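Long-range contacts in second substrate binding domain of putative amino acid ABC transporter (Streptococcus pneumoniae, PDB 4OEN), which probably captures an amino acid outside the cell and delivers it to the membrane part of an ABC transporter: residues K4-S9 / G61-I66; K38-E43 / I198-N203. All coordinates share one frame; numbering follows the deposited sequence.

Contact 1 of 2, residues K4-S9 / G61-I66; sequences KYIIAS and GQADGI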
loop_
_atom_site.group_PDB
_atom_site.type_symbol
_atom_site.label_atom_id
_atom_site.label_comp_id
_atom_site.label_asym_id
_atom_site.label_seq_id
_atom_site.Cartn_x
_atom_site.Cartn_y
_atom_site.Cartn_z
ATOM N N LYS A 4 -15.973 18.866 8.955
ATOM C CA LYS A 4 -15.367 19.547 10.096
ATOM C C LYS A 4 -13.842 19.375 10.102
ATOM O O LYS A 4 -13.120 20.369 10.028
ATOM C CB LYS A 4 -15.968 19.046 11.407
ATOM C CG LYS A 4 -15.197 19.483 12.645
ATOM C CD LYS A 4 -15.589 18.667 13.864
ATOM C CE LYS A 4 -15.993 17.257 13.479
ATOM N NZ LYS A 4 -16.854 16.620 14.494
ATOM N N TYR A 5 -13.348 18.135 10.184
ATOM C CA TYR A 5 -11.929 17.896 9.928
ATOM C C TYR A 5 -11.726 17.699 8.440
ATOM O O TYR A 5 -12.436 16.915 7.816
ATOM C CB TYR A 5 -11.395 16.662 10.653
ATOM C CG TYR A 5 -11.292 16.779 12.151
ATOM C CD1 TYR A 5 -10.287 17.531 12.743
ATOM C CD2 TYR A 5 -12.194 16.116 12.972
ATOM C CE1 TYR A 5 -10.189 17.628 14.119
ATOM C CE2 TYR A 5 -12.110 16.208 14.343
ATOM C CZ TYR A 5 -11.108 16.964 14.912
ATOM O OH TYR A 5 -11.033 17.048 16.278
ATOM N N ILE A 6 -10.747 18.389 7.876
ATOM C CA ILE A 6 -10.440 18.237 6.463
ATOM C C ILE A 6 -9.357 17.192 6.283
ATOM O O ILE A 6 -8.281 17.309 6.861
ATOM C CB ILE A 6 -9.995 19.570 5.842
ATOM C CG1 ILE A 6 -11.115 20.603 5.968
ATOM C CG2 ILE A 6 -9.614 19.382 4.387
ATOM C CD1 ILE A 6 -10.755 21.950 5.398
ATOM N N ILE A 7 -9.652 16.161 5.493
ATOM C CA ILE A 7 -8.718 15.066 5.270
ATOM C C ILE A 7 -8.277 15.067 3.825
ATOM O O ILE A 7 -9.091 14.925 2.931
ATOM C CB ILE A 7 -9.330 13.681 5.590
ATOM C CG1 ILE A 7 -9.963 13.681 6.986
ATOM C CG2 ILE A 7 -8.264 12.585 5.452
ATOM C CD1 ILE A 7 -8.981 13.989 8.101
ATOM N N ALA A 8 -6.983 15.237 3.603
ATOM C CA ALA A 8 -6.466 15.316 2.249
ATOM C C ALA A 8 -5.827 13.998 1.837
ATOM O O ALA A 8 -5.227 13.302 2.661
ATOM C CB ALA A 8 -5.469 16.460 2.145
ATOM N N SER A 9 -5.958 13.657 0.557
ATOM C CA SER A 9 -5.460 12.388 0.073
ATOM C C SER A 9 -4.925 12.486 -1.351
ATOM O O SER A 9 -4.950 13.549 -1.983
ATOM C CB SER A 9 -6.580 11.336 0.156
ATOM O OG SER A 9 -6.084 10.044 -0.122
ATOM N N GLY A 61 -1.584 23.912 7.465
ATOM C CA GLY A 61 -2.730 24.031 8.348
ATOM C C GLY A 61 -4.063 24.194 7.636
ATOM O O GLY A 61 -5.077 24.486 8.270
ATOM N N GLN A 62 -4.080 23.998 6.319
ATOM C CA GLN A 62 -5.330 24.106 5.580
ATOM C C GLN A 62 -6.057 22.776 5.484
ATOM O O GLN A 62 -7.247 22.734 5.173
ATOM C CB GLN A 62 -5.084 24.682 4.187
ATOM C CG GLN A 62 -4.914 26.194 4.200
ATOM C CD GLN A 62 -6.042 26.902 4.936
ATOM O OE1 GLN A 62 -5.809 27.631 5.900
ATOM N NE2 GLN A 62 -7.271 26.690 4.479
ATOM N N ALA A 63 -5.340 21.687 5.746
ATOM C CA ALA A 63 -5.978 20.397 5.953
ATOM C C ALA A 63 -5.536 19.869 7.302
ATOM O O ALA A 63 -4.445 20.186 7.775
ATOM C CB ALA A 63 -5.626 19.421 4.846
ATOM N N ASP A 64 -6.389 19.076 7.929
ATOM C CA ASP A 64 -6.100 18.599 9.268
ATOM C C ASP A 64 -5.329 17.287 9.279
ATOM O O ASP A 64 -4.490 17.069 10.152
ATOM C CB ASP A 64 -7.398 18.472 10.054
ATOM C CG ASP A 64 -8.131 19.797 10.151
ATOM O OD1 ASP A 64 -7.601 20.719 10.806
ATOM O OD2 ASP A 64 -9.225 19.929 9.562
ATOM N N GLY A 65 -5.595 16.418 8.314
ATOM C CA GLY A 65 -4.940 15.124 8.299
ATOM C C GLY A 65 -4.733 14.651 6.887
ATOM O O GLY A 65 -5.333 15.191 5.958
ATOM N N ILE A 66 -3.839 13.683 6.736
ATOM C CA ILE A 66 -3.602 13.039 5.446
ATOM C C ILE A 66 -3.688 11.523 5.566
ATOM O O ILE A 66 -3.188 10.931 6.521
ATOM C CB ILE A 66 -2.235 13.457 4.850
ATOM C CG1 ILE A 66 -1.967 12.708 3.543
ATOM C CG2 ILE A 66 -1.092 13.243 5.843
ATOM C CD1 ILE A 66 -0.704 13.177 2.817
#
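Ile-7 and Ala-8 pair in parallel with Gly-65 and Ile-66, joining strands 5-8 and 65-66 in the sheet of one lobe of the type II periplasmic binding protein fold. Helix 51-60 packs against one side of this pairing and precedes the second strand, ending in a Schellman motif at Gly-61. The tight part runs from Ala-8 and Gly-65 to Ile-6 and Asp-64. Ala-8 N donates to Gly-65 O over 2.9 Å in a nearly straight bond (170°), and Ile-66 CA sends a CH...O contact of 3.2 Å to Ala-8 O. The methyls of Ala-8 and Ala-63 meet at 4.0 Å, with Ala-54 and Ala-57 of helix 51-60 beside them, while Ile-7 CD1 lies over the backbone of Gly-65. Ile-6 O accepts from both Asp-64 N and Gly-65 N. The looser, more exposed side is confined to Ile-6 CD1, which merely rests on the O of exposed Gln-62. Asp-64 CB sits at the edge of the Tyr-5 ring, with carboxylate and ring planes 89° apart. With CG anti to its carbonyl carbon (chi1 -59°), the Asp-64 carboxylate reaches across to the other segment, and its OD2 takes Ile-6 N on the anti lone pair at 2.7 Å.

Contact 2 of 2, residues K38-E43 / I198-N203; sequences KDQGFE and IEMFNN. With SO4 (sulfate ion), chain C.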
loop_
_atom_site.group_PDB
_atom_site.type_symbol
_atom_site.label_atom_id
_atom_site.label_comp_id
_atom_site.label_asym_id
_atom_site.label_seq_id
_atom_site.Cartn_x
_atom_site.Cartn_y
_atom_site.Cartn_z
ATOM N N LYS A 38 -17.255 7.889 11.500
ATOM C CA LYS A 38 -18.586 7.522 11.933
ATOM C C LYS A 38 -18.552 6.830 13.298
ATOM O O LYS A 38 -19.415 7.064 14.144
ATOM C CB LYS A 38 -19.244 6.632 10.883
ATOM C CG LYS A 38 -20.672 6.242 11.231
ATOM C CD LYS A 38 -21.339 5.518 10.078
ATOM C CE LYS A 38 -22.788 5.182 10.407
ATOM N NZ LYS A 38 -23.492 4.560 9.252
ATOM N N ASP A 39 -17.549 5.984 13.513
ATOM C CA ASP A 39 -17.397 5.271 14.782
ATOM C C ASP A 39 -17.116 6.227 15.938
ATOM O O ASP A 39 -17.600 6.043 17.059
ATOM C CB ASP A 39 -16.268 4.243 14.667
ATOM C CG ASP A 39 -16.001 3.516 15.975
ATOM O OD1 ASP A 39 -16.777 2.602 16.298
ATOM O OD2 ASP A 39 -15.009 3.834 16.666
ATOM N N GLN A 40 -16.329 7.256 15.645
ATOM C CA GLN A 40 -15.824 8.181 16.649
ATOM C C GLN A 40 -16.642 9.461 16.748
ATOM O O GLN A 40 -16.381 10.306 17.599
ATOM C CB GLN A 40 -14.372 8.528 16.327
ATOM C CG GLN A 40 -13.444 7.355 16.517
ATOM C CD GLN A 40 -13.315 6.970 17.968
ATOM O OE1 GLN A 40 -12.861 7.762 18.792
ATOM N NE2 GLN A 40 -13.718 5.742 18.299
ATOM N N GLY A 41 -17.613 9.603 15.855
ATOM C CA GLY A 41 -18.543 10.716 15.919
ATOM C C GLY A 41 -17.972 12.065 15.539
ATOM O O GLY A 41 -18.399 13.089 16.075
ATOM N N PHE A 42 -17.010 12.084 14.625
ATOM C CA PHE A 42 -16.620 13.363 14.039
ATOM C C PHE A 42 -16.973 13.417 12.559
ATOM O O PHE A 42 -17.249 12.395 11.932
ATOM C CB PHE A 42 -15.131 13.681 14.284
ATOM C CG PHE A 42 -14.148 12.684 13.714
ATOM C CD1 PHE A 42 -13.624 12.837 12.433
ATOM C CD2 PHE A 42 -13.679 11.636 14.498
ATOM C CE1 PHE A 42 -12.684 11.937 11.936
ATOM C CE2 PHE A 42 -12.748 10.738 14.015
ATOM C CZ PHE A 42 -12.251 10.876 12.732
ATOM N N GLU A 43 -17.036 14.634 12.031
ATOM C CA GLU A 43 -17.338 14.853 10.622
ATOM C C GLU A 43 -16.059 15.110 9.849
ATOM O O GLU A 43 -15.103 15.673 10.384
ATOM C CB GLU A 43 -18.297 16.031 10.442
ATOM C CG GLU A 43 -19.718 15.758 10.893
ATOM C CD GLU A 43 -20.698 16.787 10.362
ATOM O OE1 GLU A 43 -20.246 17.846 9.873
ATOM O OE2 GLU A 43 -21.921 16.542 10.442
ATOM N N ILE A 198 -5.633 12.210 16.049
ATOM C CA ILE A 198 -4.824 10.994 16.123
ATOM C C ILE A 198 -5.407 10.041 17.168
ATOM O O ILE A 198 -5.536 8.831 16.923
ATOM C CB ILE A 198 -3.348 11.304 16.473
ATOM C CG1 ILE A 198 -2.657 12.012 15.307
ATOM C CG2 ILE A 198 -2.595 10.033 16.866
ATOM C CD1 ILE A 198 -2.609 11.174 14.003
ATOM N N GLU A 199 -5.767 10.586 18.329
ATOM C CA GLU A 199 -6.377 9.793 19.395
ATOM C C GLU A 199 -7.631 9.066 18.903
ATOM O O GLU A 199 -7.790 7.866 19.113
ATOM C CB GLU A 199 -6.729 10.678 20.595
ATOM C CG GLU A 199 -5.535 11.284 21.316
ATOM C CD GLU A 199 -5.933 12.172 22.496
ATOM O OE1 GLU A 199 -7.050 12.003 23.038
ATOM O OE2 GLU A 199 -5.127 13.048 22.875
ATOM N N MET A 200 -8.511 9.797 18.230
ATOM C CA MET A 200 -9.741 9.200 17.710
ATOM C C MET A 200 -9.477 8.232 16.563
ATOM O O MET A 200 -10.176 7.220 16.422
ATOM C CB MET A 200 -10.713 10.292 17.269
ATOM C CG MET A 200 -11.278 11.065 18.448
ATOM S SD MET A 200 -12.577 12.213 17.995
ATOM C CE MET A 200 -11.668 13.361 16.952
ATOM N N PHE A 201 -8.479 8.524 15.731
ATOM C CA PHE A 201 -8.178 7.592 14.656
ATOM C C PHE A 201 -7.749 6.260 15.245
ATOM O O PHE A 201 -8.222 5.203 14.825
ATOM C CB PHE A 201 -7.089 8.126 13.719
ATOM C CG PHE A 201 -6.797 7.209 12.550
ATOM C CD1 PHE A 201 -7.393 7.427 11.309
ATOM C CD2 PHE A 201 -5.956 6.121 12.695
ATOM C CE1 PHE A 201 -7.132 6.577 10.236
ATOM C CE2 PHE A 201 -5.689 5.265 11.637
ATOM C CZ PHE A 201 -6.282 5.496 10.397
ATOM N N ASN A 202 -6.850 6.306 16.219
ATOM C CA ASN A 202 -6.347 5.081 16.821
ATOM C C ASN A 202 -7.455 4.316 17.536
ATOM O O ASN A 202 -7.489 3.095 17.481
ATOM C CB ASN A 202 -5.214 5.383 17.792
ATOM C CG ASN A 202 -3.945 5.831 17.085
ATOM O OD1 ASN A 202 -3.782 5.615 15.885
ATOM N ND2 ASN A 202 -3.038 6.437 17.832
ATOM N N ASN A 203 -8.343 5.030 18.223
ATOM C CA ASN A 203 -9.456 4.369 18.905
ATOM C C ASN A 203 -10.441 3.774 17.909
ATOM O O ASN A 203 -10.951 2.669 18.112
ATOM C CB ASN A 203 -10.175 5.347 19.831
ATOM C CG ASN A 203 -9.355 5.687 21.050
ATOM O OD1 ASN A 203 -8.421 4.963 21.397
ATOM N ND2 ASN A 203 -9.698 6.777 21.712
HETATM S S SO4 C . -14.376 4.657 21.970
HETATM O O1 SO4 C . -15.582 4.828 21.163
HETATM O O2 SO4 C . -14.593 3.598 22.953
HETATM O O3 SO4 C . -13.250 4.303 21.114
HETATM O O4 SO4 C . -14.076 5.907 22.663
HETATM O O HOH W 1 -12.111 7.796 21.330
#
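Met-200 and Phe-42 form the apolar half of this contact, between the turn that follows helix 28-40 and one side of helix 195-210. The two side chains run past each other in opposite directions. A bend at chi3 (-64°) turns the Met-200 methyl toward the ring, so that CE lies 3.6 Å from Phe-42 CD2; SD approaches obliquely, 4.8 Å from the ring centroid, a Met-aromatic contact. The Phe-42 ring is also met edge-to-face by Tyr-5 and touched by Leu-197.

Van der Waals contact continues through Gln-40, whose chain bends at chi2 and lays CG 3.3 Å from Met-200 O, while OE1 passes beside Met-200 CB and CG.

Polar interactions gather at the end of the Gln-40 amide, and no direct hydrogen bond joins the two segments. Gln-40 NE2 donates to Asp-39 OD2 at 2.8 Å, which lies almost in the amide plane, and to sulfate O3 at 3.2 Å, two bonds that fix the amide's rotation. One water donates to Gln-40 OE1 and to sulfate O4 and accepts from Asn-203 ND2, bridging the segments. Asn-207, one turn further on, donates to both Asp-39 OD2 and the sulfate, an ion probably taken from the crystallisation liquor.

The end of helix 28-40, with Gly-41 at positive phi just after it, thus packs against helix 195-210 at the surface of an alpha/beta lobe of the type II periplasmic binding protein fold.

The two contacts lie with their centres 14 Å apart, on the same side of the chain's centre, and their segments alternate along the chain: 4-9, 38-43, 61-66, then 198-203. After strand 5-8 and the small hairpin 18-26, helix 28-40 follows, whose exit turn feeds strand 44-47, the parallel neighbour of 5-8 on the side away from 65-66. The contacts meet directly: Tyr-5 N lies 3.0 Å from Glu-43 O, a probable hydrogen bond. Contact 1 belongs to the sheet, whereas contact 2 joins the late helix 195-210 to the end of helix 28-40; the tie to strand 5-8 runs through Tyr-5, with Phe-42 and Glu-196, within the same lobe.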